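Local coordinates for endo-beta-1,4-xylanase Xyn10C (Pseudomonas cellulosa, PDB 1GNY), which cleaves internal linkages of the xylan backbone through its C-terminal catalytic domain, while its N-terminal family 15 carbohydrate-binding module, the part in this structure, binds xylan and xylooligosaccharides, at residues A[72-86]-A[124-137]. Numbering follows the deposited sequence.
Sequences SEANLQIFAQLKEDW and RDVQVGIQAKGTPA. With XYP (beta-D-xylopyranose), chain B; XYP (beta-D-xylopyranose), chain C.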
ATOM      1  N   SER A  72     -17.393  -8.941   0.595  1.00 16.55           N
ATOM      2  CA  SER A  72     -17.826  -7.563   0.365  1.00 17.37           C
ATOM      3  C   SER A  72     -17.659  -7.109  -1.090  1.00 17.04           C
ATOM      4  O   SER A  72     -18.180  -6.072  -1.479  1.00 18.16           O
ATOM      5  CB  SER A  72     -17.059  -6.598   1.270  1.00 17.52           C
ATOM      6  OG  SER A  72     -15.758  -6.350   0.743  1.00 16.89           O
ATOM      7  N   GLU A  73     -16.848  -7.835  -1.846  1.00 17.17           N
ATOM      8  CA  GLU A  73     -16.540  -7.547  -3.252  1.00 17.82           C
ATOM      9  C   GLU A  73     -15.716  -6.288  -3.484  1.00 17.18           C
ATOM     10  O   GLU A  73     -15.641  -5.787  -4.589  1.00 17.23           O
ATOM     11  CB  GLU A  73     -17.799  -7.578  -4.132  1.00 18.96           C
ATOM     12  CG  GLU A  73     -18.351  -8.981  -4.265  1.00 23.04           C
ATOM     13  CD  GLU A  73     -19.498  -9.027  -5.283  1.00 29.14           C
ATOM     14  OE1 GLU A  73     -20.599  -8.593  -4.930  1.00 33.32           O
ATOM     15  OE2 GLU A  73     -19.268  -9.440  -6.445  1.00 35.53           O
ATOM     16  N   ALA A  74     -15.067  -5.794  -2.433  1.00 16.50           N
ATOM     17  CA  ALA A  74     -14.215  -4.602  -2.553  1.00 15.51           C
ATOM     18  C   ALA A  74     -12.872  -4.930  -3.218  1.00 14.30           C
ATOM     19  O   ALA A  74     -12.418  -6.066  -3.225  1.00 14.81           O
ATOM     20  CB  ALA A  74     -13.974  -3.962  -1.190  1.00 15.20           C
ATOM     21  N   ASN A  75     -12.251  -3.906  -3.790  1.00 13.21           N
ATOM     22  CA  ASN A  75     -10.967  -4.047  -4.456  1.00 13.63           C
ATOM     23  C   ASN A  75      -9.823  -3.564  -3.543  1.00 13.12           C
ATOM     24  O   ASN A  75     -10.117  -2.930  -2.518  1.00 13.52           O
ATOM     25  CB  ASN A  75     -10.911  -3.227  -5.744  1.00 14.19           C
ATOM     26  CG  ASN A  75     -12.021  -3.592  -6.730  1.00 16.03           C
ATOM     27  OD1 ASN A  75     -12.413  -4.762  -6.878  1.00 17.26           O
ATOM     28  ND2 ASN A  75     -12.576  -2.563  -7.377  1.00 17.16           N
ATOM     29  N   LEU A  76      -8.597  -3.884  -3.914  1.00 13.82           N
ATOM     30  CA  LEU A  76      -7.400  -3.415  -3.138  1.00 14.06           C
ATOM     31  C   LEU A  76      -6.513  -2.596  -4.045  1.00 15.09           C
ATOM     32  O   LEU A  76      -6.108  -3.049  -5.163  1.00 16.15           O
ATOM     33  CB  LEU A  76      -6.607  -4.576  -2.547  1.00 14.36           C
ATOM     34  CG  LEU A  76      -7.176  -5.253  -1.307  1.00 14.45           C
ATOM     35  CD1 LEU A  76      -6.341  -6.487  -0.964  1.00 14.04           C
ATOM     36  CD2 LEU A  76      -7.272  -4.287  -0.120  1.00 15.83           C
ATOM     37  N   GLN A  77      -6.132  -1.432  -3.538  1.00 14.10           N
ATOM     38  CA  GLN A  77      -5.273  -0.502  -4.270  1.00 14.17           C
ATOM     39  C   GLN A  77      -3.997  -0.172  -3.511  1.00 14.07           C
ATOM     40  O   GLN A  77      -4.066   0.458  -2.461  1.00 13.14           O
ATOM     41  CB  GLN A  77      -6.012   0.811  -4.566  1.00 14.59           C
ATOM     42  CG  GLN A  77      -5.136   1.872  -5.252  1.00 16.69           C
ATOM     43  CD  GLN A  77      -5.887   3.143  -5.609  1.00 17.74           C
ATOM     44  OE1 GLN A  77      -6.875   3.520  -4.964  1.00 19.18           O
ATOM     45  NE2 GLN A  77      -5.401   3.820  -6.636  1.00 22.20           N
ATOM     46  N   ILE A  78      -2.874  -0.641  -4.028  1.00 14.56           N
ATOM     47  CA  ILE A  78      -1.535  -0.183  -3.577  1.00 14.37           C
ATOM     48  C   ILE A  78      -1.392   1.216  -4.193  1.00 14.25           C
ATOM     49  O   ILE A  78      -1.661   1.395  -5.365  1.00 13.81           O
ATOM     50  CB  ILE A  78      -0.389  -1.126  -4.021  1.00 13.39           C
ATOM     51  CG1 ILE A  78      -0.497  -2.490  -3.329  1.00 14.90           C
ATOM     52  CG2 ILE A  78       0.979  -0.483  -3.757  1.00 14.88           C
ATOM     53  CD1 ILE A  78       0.380  -3.553  -3.931  1.00 16.65           C
ATOM     54  N   PHE A  79      -0.863   2.173  -3.444  1.00 13.82           N
ATOM     55  CA  PHE A  79      -0.665   3.539  -3.939  1.00 13.77           C
ATOM     56  C   PHE A  79       0.559   4.185  -3.304  1.00 13.12           C
ATOM     57  O   PHE A  79       1.065   3.698  -2.315  1.00 12.91           O
ATOM     58  CB  PHE A  79      -1.921   4.396  -3.683  1.00 14.74           C
ATOM     59  CG  PHE A  79      -2.237   4.610  -2.221  1.00 12.83           C
ATOM     60  CD1 PHE A  79      -2.836   3.617  -1.449  1.00 12.73           C
ATOM     61  CD2 PHE A  79      -1.895   5.807  -1.601  1.00 13.39           C
ATOM     62  CE1 PHE A  79      -3.119   3.812  -0.098  1.00 14.73           C
ATOM     63  CE2 PHE A  79      -2.132   5.994  -0.259  1.00 12.50           C
ATOM     64  CZ  PHE A  79      -2.768   5.003   0.505  1.00 13.46           C
ATOM     65  N   ALA A  80       1.000   5.306  -3.866  1.00 13.00           N
ATOM     66  CA  ALA A  80       2.087   6.095  -3.320  1.00 12.85           C
ATOM     67  C   ALA A  80       1.784   7.566  -3.635  1.00 14.03           C
ATOM     68  O   ALA A  80       1.156   7.868  -4.638  1.00 14.51           O
ATOM     69  CB  ALA A  80       3.419   5.662  -3.916  1.00 13.27           C
ATOM     70  N   GLN A  81       2.187   8.476  -2.767  1.00 13.16           N
ATOM     71  CA  GLN A  81       1.929   9.923  -2.997  1.00 13.48           C
ATOM     72  C   GLN A  81       2.950  10.756  -2.207  1.00 14.25           C
ATOM     73  O   GLN A  81       3.526  10.316  -1.203  1.00 14.82           O
ATOM     74  CB  GLN A  81       0.478  10.321  -2.574  1.00 13.77           C
ATOM     75  CG  GLN A  81       0.180  10.010  -1.105  1.00 14.83           C
ATOM     76  CD  GLN A  81      -1.300  10.065  -0.666  1.00 14.79           C
ATOM     77  OE1 GLN A  81      -1.676   9.334   0.259  1.00 14.85           O
ATOM     78  NE2 GLN A  81      -2.102  10.995  -1.241  1.00 14.79           N
ATOM     79  N   LEU A  82       3.139  11.971  -2.662  1.00 15.72           N
ATOM     80  CA  LEU A  82       4.039  12.919  -2.006  1.00 16.79           C
ATOM     81  C   LEU A  82       3.424  13.436  -0.710  1.00 17.74           C
ATOM     82  O   LEU A  82       2.313  13.915  -0.723  1.00 18.87           O
ATOM     83  CB  LEU A  82       4.320  14.076  -2.967  1.00 16.55           C
ATOM     84  CG  LEU A  82       5.001  13.690  -4.278  1.00 18.54           C
ATOM     85  CD1 LEU A  82       5.220  14.958  -5.140  1.00 21.59           C
ATOM     86  CD2 LEU A  82       6.332  12.987  -4.054  1.00 19.99           C
ATOM     87  N   LYS A  83       4.124  13.278   0.400  1.00 20.34           N
ATOM     88  CA  LYS A  83       3.603  13.683   1.712  1.00 23.32           C
ATOM     89  C   LYS A  83       3.485  15.169   1.764  1.00 26.20           C
ATOM     90  O   LYS A  83       4.416  15.895   1.435  1.00 26.91           O
ATOM     91  CB  LYS A  83       4.480  13.251   2.862  1.00 23.58           C
ATOM     92  CG  LYS A  83       4.224  11.928   3.371  1.00 23.74           C
ATOM     93  CD  LYS A  83       4.774  11.773   4.803  1.00 25.88           C
ATOM     94  CE  LYS A  83       3.735  11.844   5.886  1.00 25.29           C
ATOM     95  NZ  LYS A  83       4.351  11.593   7.203  1.00 25.28           N
ATOM     96  N   GLU A  84       2.303  15.613   2.140  1.00 28.41           N
ATOM     97  CA  GLU A  84       1.949  17.028   2.174  1.00 30.14           C
ATOM     98  C   GLU A  84       1.697  17.672   0.791  1.00 29.70           C
ATOM     99  O   GLU A  84       1.501  18.878   0.723  1.00 31.12           O
ATOM    100  CB  GLU A  84       2.988  17.820   2.968  1.00 31.54           C
ATOM    101  CG  GLU A  84       2.390  18.614   4.088  1.00 36.90           C
ATOM    102  CD  GLU A  84       1.806  17.708   5.153  1.00 42.69           C
ATOM    103  OE1 GLU A  84       2.582  17.005   5.836  1.00 46.84           O
ATOM    104  OE2 GLU A  84       0.561  17.671   5.260  1.00 46.34           O
ATOM    105  N   ASP A  85       1.765  16.895  -0.293  1.00 28.24           N
ATOM    106  CA  ASP A  85       1.343  17.338  -1.649  1.00 26.70           C
ATOM    107  C   ASP A  85       0.539  16.167  -2.201  1.00 24.31           C
ATOM    108  O   ASP A  85       0.823  15.617  -3.266  1.00 22.90           O
ATOM    109  CB  ASP A  85       2.527  17.711  -2.572  1.00 28.06           C
ATOM    110  CG  ASP A  85       2.105  18.593  -3.777  1.00 30.97           C
ATOM    111  OD1 ASP A  85       0.902  18.888  -3.992  1.00 33.46           O
ATOM    112  OD2 ASP A  85       2.923  19.021  -4.614  1.00 38.65           O
ATOM    113  N   TRP A  86      -0.510  15.854  -1.446  1.00 22.06           N
ATOM    114  CA  TRP A  86      -1.273  14.596  -1.565  1.00 20.55           C
ATOM    115  C   TRP A  86      -1.839  14.151  -2.912  1.00 19.92           C
ATOM    116  O   TRP A  86      -1.887  12.970  -3.170  1.00 18.64           O
ATOM    117  CB  TRP A  86      -2.396  14.582  -0.536  1.00 20.55           C
ATOM    118  CG  TRP A  86      -1.994  14.956   0.875  1.00 18.98           C
ATOM    119  CD1 TRP A  86      -2.334  16.088   1.540  1.00 18.26           C
ATOM    120  CD2 TRP A  86      -1.211  14.179   1.787  1.00 17.06           C
ATOM    121  NE1 TRP A  86      -1.854  16.057   2.827  1.00 20.66           N
ATOM    122  CE2 TRP A  86      -1.135  14.903   2.999  1.00 19.11           C
ATOM    123  CE3 TRP A  86      -0.567  12.940   1.705  1.00 16.00           C
ATOM    124  CZ2 TRP A  86      -0.443  14.433   4.118  1.00 18.92           C
ATOM    125  CZ3 TRP A  86       0.108  12.476   2.804  1.00 16.44           C
ATOM    126  CH2 TRP A  86       0.174  13.221   3.998  1.00 17.80           C
ATOM    127  N   ARG A 124      10.405  15.839  -0.416  1.00 21.15           N
ATOM    128  CA  ARG A 124       9.364  15.215   0.426  1.00 21.19           C
ATOM    129  C   ARG A 124       9.551  13.741   0.725  1.00 19.83           C
ATOM    130  O   ARG A 124      10.120  13.009  -0.068  1.00 18.91           O
ATOM    131  CB  ARG A 124       8.030  15.376  -0.282  1.00 22.38           C
ATOM    132  CG  ARG A 124       7.664  16.827  -0.544  1.00 24.96           C
ATOM    133  CD  ARG A 124       6.367  16.996  -1.328  1.00 30.52           C
ATOM    134  NE  ARG A 124       6.003  18.395  -1.560  1.00 32.47           N
ATOM    135  CZ  ARG A 124       5.575  19.263  -0.639  1.00 37.89           C
ATOM    136  NH1 ARG A 124       5.401  18.905   0.639  1.00 39.96           N
ATOM    137  NH2 ARG A 124       5.276  20.516  -1.004  1.00 38.68           N
ATOM    138  N   ASP A 125       9.042  13.320   1.875  1.00 19.04           N
ATOM    139  CA  ASP A 125       8.922  11.897   2.152  1.00 18.27           C
ATOM    140  C   ASP A 125       7.772  11.434   1.242  1.00 17.33           C
ATOM    141  O   ASP A 125       6.927  12.235   0.824  1.00 17.87           O
ATOM    142  CB  ASP A 125       8.524  11.618   3.592  1.00 18.36           C
ATOM    143  CG  ASP A 125       9.598  11.984   4.612  1.00 22.83           C
ATOM    144  OD1 ASP A 125      10.810  11.900   4.308  1.00 19.31           O
ATOM    145  OD2 ASP A 125       9.283  12.314   5.798  1.00 26.41           O
ATOM    146  N   VAL A 126       7.782  10.150   0.943  1.00 15.83           N
ATOM    147  CA  VAL A 126       6.732   9.542   0.104  1.00 15.07           C
ATOM    148  C   VAL A 126       5.936   8.584   0.983  1.00 15.26           C
ATOM    149  O   VAL A 126       6.506   7.651   1.585  1.00 16.43           O
ATOM    150  CB  VAL A 126       7.330   8.845  -1.101  1.00 14.42           C
ATOM    151  CG1 VAL A 126       6.283   8.051  -1.888  1.00 14.35           C
ATOM    152  CG2 VAL A 126       7.947   9.881  -2.016  1.00 14.31           C
ATOM    153  N   GLN A 127       4.622   8.808   1.007  1.00 13.37           N
ATOM    154  CA  GLN A 127       3.690   7.940   1.726  1.00 12.49           C
ATOM    155  C   GLN A 127       3.256   6.819   0.819  1.00 12.46           C
ATOM    156  O   GLN A 127       2.770   7.094  -0.282  1.00 12.80           O
ATOM    157  CB  GLN A 127       2.470   8.708   2.207  1.00 12.60           C
ATOM    158  CG  GLN A 127       1.445   7.902   3.008  1.00 13.02           C
ATOM    159  CD  GLN A 127       0.380   8.805   3.601  1.00 14.13           C
ATOM    160  OE1 GLN A 127       0.536   9.265   4.743  1.00 14.67           O
ATOM    161  NE2 GLN A 127      -0.710   9.015   2.860  1.00 15.37           N
ATOM    162  N   VAL A 128       3.438   5.587   1.274  1.00 12.72           N
ATOM    163  CA  VAL A 128       3.117   4.382   0.499  1.00 11.85           C
ATOM    164  C   VAL A 128       2.155   3.518   1.298  1.00 12.07           C
ATOM    165  O   VAL A 128       2.280   3.412   2.524  1.00 12.04           O
ATOM    166  CB  VAL A 128       4.408   3.550   0.168  1.00 12.10           C
ATOM    167  CG1 VAL A 128       4.063   2.293  -0.661  1.00 12.91           C
ATOM    168  CG2 VAL A 128       5.440   4.405  -0.536  1.00 12.99           C
ATOM    169  N   GLY A 129       1.185   2.897   0.650  1.00 11.85           N
ATOM    170  CA  GLY A 129       0.310   1.995   1.376  1.00 12.16           C
ATOM    171  C   GLY A 129      -0.634   1.195   0.522  1.00 12.49           C
ATOM    172  O   GLY A 129      -0.385   1.080  -0.691  1.00 12.39           O
ATOM    173  N   ILE A 130      -1.631   0.620   1.176  1.00 11.47           N
ATOM    174  CA  ILE A 130      -2.694  -0.170   0.515  1.00 11.91           C
ATOM    175  C   ILE A 130      -4.024   0.211   1.133  1.00 12.62           C
ATOM    176  O   ILE A 130      -4.117   0.402   2.346  1.00 13.29           O
ATOM    177  CB  ILE A 130      -2.395  -1.707   0.586  1.00 11.24           C
ATOM    178  CG1 ILE A 130      -3.320  -2.488  -0.365  1.00 13.56           C
ATOM    179  CG2 ILE A 130      -2.392  -2.208   2.014  1.00 12.36           C
ATOM    180  CD1 ILE A 130      -2.938  -3.991  -0.484  1.00 14.55           C
ATOM    181  N   GLN A 131      -5.058   0.316   0.307  1.00 12.35           N
ATOM    182  CA  GLN A 131      -6.379   0.746   0.772  1.00 12.17           C
ATOM    183  C   GLN A 131      -7.507  -0.035   0.094  1.00 12.98           C
ATOM    184  O   GLN A 131      -7.320  -0.529  -1.039  1.00 12.65           O
ATOM    185  CB  GLN A 131      -6.596   2.259   0.570  1.00 11.49           C
ATOM    186  CG  GLN A 131      -6.548   2.704  -0.912  1.00 12.46           C
ATOM    187  CD  GLN A 131      -6.701   4.223  -1.081  1.00 15.95           C
ATOM    188  OE1 GLN A 131      -6.751   4.951  -0.075  1.00 15.21           O
ATOM    189  NE2 GLN A 131      -6.794   4.698  -2.355  1.00 18.42           N
ATOM    190  N   ALA A 132      -8.624  -0.120   0.778  1.00 14.60           N
ATOM    191  CA  ALA A 132      -9.803  -0.772   0.240  1.00 14.81           C
ATOM    192  C   ALA A 132     -10.551   0.214  -0.662  1.00 15.66           C
ATOM    193  O   ALA A 132     -10.592   1.414  -0.393  1.00 14.69           O
ATOM    194  CB  ALA A 132     -10.696  -1.227   1.365  1.00 15.61           C
ATOM    195  N   LYS A 133     -11.169  -0.310  -1.709  1.00 16.29           N
ATOM    196  CA  LYS A 133     -12.001   0.498  -2.610  1.00 17.79           C
ATOM    197  C   LYS A 133     -13.327  -0.229  -2.866  1.00 18.85           C
ATOM    198  O   LYS A 133     -13.326  -1.408  -3.204  1.00 20.12           O
ATOM    199  CB  LYS A 133     -11.336   0.748  -3.967  1.00 19.00           C
ATOM    200  CG  LYS A 133      -9.952   1.429  -3.961  1.00 21.40           C
ATOM    201  CD  LYS A 133     -10.029   2.837  -3.547  1.00 25.97           C
ATOM    202  CE  LYS A 133     -10.457   3.810  -4.669  1.00 28.30           C
ATOM    203  NZ  LYS A 133     -10.999   5.054  -3.930  1.00 32.67           N
ATOM    204  N   GLY A 134     -14.415   0.515  -2.773  1.00 18.93           N
ATOM    205  CA  GLY A 134     -15.769   0.014  -2.997  1.00 19.66           C
ATOM    206  C   GLY A 134     -16.622   0.099  -1.738  1.00 18.88           C
ATOM    207  O   GLY A 134     -16.731   1.157  -1.156  1.00 19.70           O
ATOM    208  N   THR A 135     -17.268  -1.006  -1.359  1.00 19.26           N
ATOM    209  CA  THR A 135     -18.038  -1.095  -0.135  1.00 19.76           C
ATOM    210  C   THR A 135     -17.496  -2.257   0.730  1.00 18.86           C
ATOM    211  O   THR A 135     -18.098  -3.310   0.819  1.00 18.60           O
ATOM    212  CB  THR A 135     -19.570  -1.286  -0.474  1.00 21.26           C
ATOM    213  OG1 THR A 135     -20.008  -0.238  -1.370  1.00 24.91           O
ATOM    214  CG2 THR A 135     -20.421  -1.133   0.748  1.00 22.54           C
ATOM    215  N   PRO A 136     -16.324  -2.075   1.340  1.00 16.94           N
ATOM    216  CA  PRO A 136     -15.658  -3.171   2.052  1.00 16.49           C
ATOM    217  C   PRO A 136     -16.204  -3.521   3.418  1.00 15.98           C
ATOM    218  O   PRO A 136     -17.016  -2.799   4.023  1.00 16.59           O
ATOM    219  CB  PRO A 136     -14.222  -2.633   2.231  1.00 16.28           C
ATOM    220  CG  PRO A 136     -14.401  -1.173   2.317  1.00 16.22           C
ATOM    221  CD  PRO A 136     -15.519  -0.842   1.391  1.00 16.89           C
ATOM    222  N   ALA A 137     -15.741  -4.666   3.878  1.00 15.48           N
ATOM    223  CA  ALA A 137     -15.941  -5.163   5.238  1.00 15.80           C
ATOM    224  C   ALA A 137     -14.742  -6.052   5.578  1.00 15.07           C
ATOM    225  O   ALA A 137     -13.849  -6.237   4.759  1.00 14.97           O
ATOM    226  CB  ALA A 137     -17.232  -5.908   5.362  1.00 15.96           C
TER
HETATM  227  C1  XYP B   2      -4.432  12.451   4.068  1.00 18.73           C
HETATM  228  C2  XYP B   2      -4.164  11.031   3.595  1.00 15.52           C
HETATM  229  C3  XYP B   2      -3.960  10.991   2.082  1.00 15.12           C
HETATM  230  C4  XYP B   2      -5.063  11.777   1.367  1.00 16.53           C
HETATM  231  C5  XYP B   2      -5.186  13.144   2.011  1.00 17.25           C
HETATM  232  O2  XYP B   2      -2.986  10.523   4.213  1.00 15.43           O
HETATM  233  O3  XYP B   2      -3.945   9.649   1.621  1.00 13.94           O
HETATM  234  O4  XYP B   2      -4.683  11.921   0.017  1.00 14.99           O
HETATM  235  O5  XYP B   2      -5.453  13.047   3.394  1.00 17.09           O
HETATM  236  C1  XYP C   3      -5.696  11.805  -0.989  1.00 14.93           C
HETATM  237  C2  XYP C   3      -5.485  12.934  -1.982  1.00 14.96           C
HETATM  238  C3  XYP C   3      -6.524  12.791  -3.078  1.00 14.81           C
HETATM  239  C4  XYP C   3      -6.438  11.418  -3.711  1.00 17.28           C
HETATM  240  C5  XYP C   3      -6.534  10.385  -2.611  1.00 14.77           C
HETATM  241  O2  XYP C   3      -5.654  14.194  -1.339  1.00 17.27           O
HETATM  242  O3  XYP C   3      -6.271  13.705  -4.131  1.00 19.14           O
HETATM  243  O4  XYP C   3      -7.529  11.260  -4.615  1.00 19.52           O
HETATM  244  O5  XYP C   3      -5.551  10.607  -1.590  1.00 15.65           O
HETATM  245  O   HOH W   1     -17.554  -3.454  -2.753  1.00 21.94           O
HETATM  246  O   HOH W   2     -20.399  -4.854  -0.132  1.00 27.65           O
HETATM  247  O   HOH W   3       7.105  12.584   7.342  1.00 43.12           O
HETATM  248  O   HOH W   4       6.215  18.556  -4.237  1.00 45.14           O
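Strands 75-82 and 126-133 run antiparallel, 4.7 Å apart at closest approach and 154° between directions, with N75/K133, Q77/Q131, F79/G129 and Q81/Q127 as the hydrogen-bonded pairs. Q81 and Q127 lie side by side, amide planes 67° apart, and Q127 NE2 gives a hydrogen bond to Q81 OE1 (2.8 Å) from above its carbonyl plane. The same Q127 NE2 reaches O2 of the chain B xylose at 3.0 Å, while Q81 NE2 donates both to O4 of that sugar (3.0 Å) and to W86 O (2.8 Å), which lies in the Q81 amide plane; with the bond from Q127, these fix the rotation of that amide. The indole of W86 lays one face against the chain B xylose, and CZ3 touches the Q127 amide, whose OE1 is held by R14. Strand 126-133 is the middle strand of the five-stranded sheet in the beta-sandwich of CBM15, with 75-82 between it and edge strand 85-90, and this face carries the xylan-binding site, completed by N16 among others. Farther along, Q131 NE2 bonds to Q77 OE1 at 2.9 Å, and its OE1 to S18. F79, its CG wedged between backbone N and carbonyl carbon (chi1 65°), has G129 N over one ring face and Q131 NE2 over the opposite one. On the other side of the sheet I78 CG1 packs on I130 CD1 (4.0 Å); I78, V128 and I130 meet I59 or M61 of strand 58-65 in the second sheet.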